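Local coordinates for Thg1-like uncharacterized protein (Bacillus thuringiensis, PDB 4KGM) that binds ATP with magnesium in a polymerase palm-like catalytic domain and, as a Thg1-like tRNA(His) guanylyltransferase relative, probably adds nucleotides to the 5' end of tRNA, at the interface of chains A and B. Coordinates in Å, arbitrary orientation; residue numbers count along the deposited sequence, not the author numbering. Chains: chain A/B, Thg1-like uncharacterized protein.

The interface of chains A and B. Residues chain A 142-143, 145-146, 149; chain B 4-5, 8.
One face of the A:Trp146 indole receives B:Met8, whose CB lies over the six-membered ring, 3.6 Å from its centroid and displaced toward the rim, in a CH-pi contact. At the rim of the indole, in its plane, stands CD1 of A:Tyr143, a neighbour from the same helix that probably helps to set the ring's position. Over the five-membered part of that same face lies B:Gly5, whose CA is 3.5 Å from A:Trp146 NE1, a van der Waals approach that brings the indole close to the backbone of helix 4-13. Glycine suits this place because, having no side chain, it lets a broad ring come so near. Tryptophan suits its own, since one flat surface can span nearly a turn of the partner helix, from B:Gly5 to B:Met8.

A:Trp146 sends CG anti to its own backbone nitrogen (chi1 175°), and its side chain runs past that of B:Met8 in the opposite direction. The thioether chain bends at chi2 (-58°), which carries it from the indole toward the backbone of helix 140-160. There SD passes A:Tyr143, and CE packs 3.6 Å from A:Asn142 CB. An unbranched, flexible methionine can thus serve both the aromatic face and the helix surface.

B:Ile4 packs beside the ring's attachment. Its extended CG1 branch delivers CD1 to 3.9 Å from A:Trp146 CB, while A:Ile145 and A:Gln149 border this end of the patch more distantly. The long aliphatic branch suits a site formed by A:Trp146 CB and the A:Asn142 carbonyl.

The contact packs the N-terminal helix of one subunit against helix 140-160 of the other, and two-fold symmetry repeats it with the chains exchanged, which may help to hold the dimer within the deposited tetramer. B:Ile4 CD1 also touches the backbone carbonyl oxygen O of A:Asn142, at 3.3 Å.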
loop_
_atom_site.group_PDB
_atom_site.type_symbol
_atom_site.label_atom_id
_atom_site.label_comp_id
_atom_site.label_asym_id
_atom_site.label_seq_id
_atom_site.Cartn_x
_atom_site.Cartn_y
_atom_site.Cartn_z
ATOM N N ASN A 142 7.437 19.479 14.128
ATOM C CA ASN A 142 7.781 18.378 15.021
ATOM C C ASN A 142 8.683 17.328 14.368
ATOM O O ASN A 142 9.424 16.630 15.058
ATOM C CB ASN A 142 6.518 17.719 15.582
ATOM C CG ASN A 142 5.817 18.581 16.616
ATOM O OD1 ASN A 142 4.690 19.026 16.408
ATOM N ND2 ASN A 142 6.481 18.814 17.741
ATOM N N TYR A 143 8.621 17.216 13.044
ATOM C CA TYR A 143 9.488 16.281 12.333
ATOM C C TYR A 143 10.946 16.723 12.389
ATOM O O TYR A 143 11.831 15.935 12.724
ATOM C CB TYR A 143 9.065 16.111 10.869
ATOM C CG TYR A 143 10.072 15.311 10.069
ATOM C CD1 TYR A 143 10.105 13.926 10.146
ATOM C CD2 TYR A 143 11.006 15.944 9.257
ATOM C CE1 TYR A 143 11.030 13.192 9.430
ATOM C CE2 TYR A 143 11.935 15.218 8.540
ATOM C CZ TYR A 143 11.943 13.844 8.630
ATOM O OH TYR A 143 12.866 13.117 7.915
ATOM N N ILE A 145 12.200 18.983 14.398
ATOM C CA ILE A 145 12.566 19.005 15.810
ATOM C C ILE A 145 13.042 17.619 16.227
ATOM O O ILE A 145 14.015 17.477 16.969
ATOM C CB ILE A 145 11.377 19.428 16.696
ATOM C CG1 ILE A 145 11.022 20.894 16.451
ATOM C CG2 ILE A 145 11.697 19.215 18.169
ATOM C CD1 ILE A 145 9.749 21.340 17.136
ATOM N N TRP A 146 12.351 16.598 15.730
ATOM C CA TRP A 146 12.718 15.214 15.997
ATOM C C TRP A 146 14.060 14.884 15.358
ATOM O O TRP A 146 14.843 14.105 15.900
ATOM C CB TRP A 146 11.630 14.278 15.472
ATOM C CG TRP A 146 11.949 12.821 15.584
ATOM C CD1 TRP A 146 12.340 12.150 16.705
ATOM C CD2 TRP A 146 11.867 11.844 14.540
ATOM N NE1 TRP A 146 12.523 10.818 16.421
ATOM C CE2 TRP A 146 12.237 10.605 15.097
ATOM C CE3 TRP A 146 11.521 11.900 13.185
ATOM C CZ2 TRP A 146 12.273 9.429 14.348
ATOM C CZ3 TRP A 146 11.558 10.730 12.443
ATOM C CH2 TRP A 146 11.931 9.512 13.027
ATOM N N GLN A 149 16.900 16.716 17.336
ATOM C CA GLN A 149 17.151 16.017 18.592
ATOM C C GLN A 149 17.958 14.747 18.344
ATOM O O GLN A 149 18.685 14.279 19.220
ATOM C CB GLN A 149 15.838 15.694 19.311
ATOM C CG GLN A 149 15.128 16.917 19.878
ATOM C CD GLN A 149 13.782 16.585 20.500
ATOM O OE1 GLN A 149 13.429 15.416 20.663
ATOM N NE2 GLN A 149 13.022 17.618 20.848
ATOM N N ILE B 4 7.306 11.822 20.874
ATOM C CA ILE B 4 7.418 12.411 19.543
ATOM C C ILE B 4 8.079 11.450 18.550
ATOM O O ILE B 4 7.670 11.364 17.392
ATOM C CB ILE B 4 8.181 13.755 19.585
ATOM C CG1 ILE B 4 8.448 14.274 18.171
ATOM C CG2 ILE B 4 9.484 13.615 20.366
ATOM C CD1 ILE B 4 9.166 15.602 18.138
ATOM N N GLY B 5 9.085 10.715 19.015
ATOM C CA GLY B 5 9.756 9.734 18.184
ATOM C C GLY B 5 8.849 8.566 17.844
ATOM O O GLY B 5 9.022 7.907 16.817
ATOM N N MET B 8 6.277 9.952 15.044
ATOM C CA MET B 8 6.997 10.056 13.782
ATOM C C MET B 8 7.265 8.683 13.187
ATOM O O MET B 8 7.141 8.489 11.978
ATOM C CB MET B 8 8.312 10.807 13.979
ATOM C CG MET B 8 8.123 12.265 14.330
ATOM S SD MET B 8 7.186 13.129 13.059
ATOM C CE MET B 8 6.617 14.552 13.977
#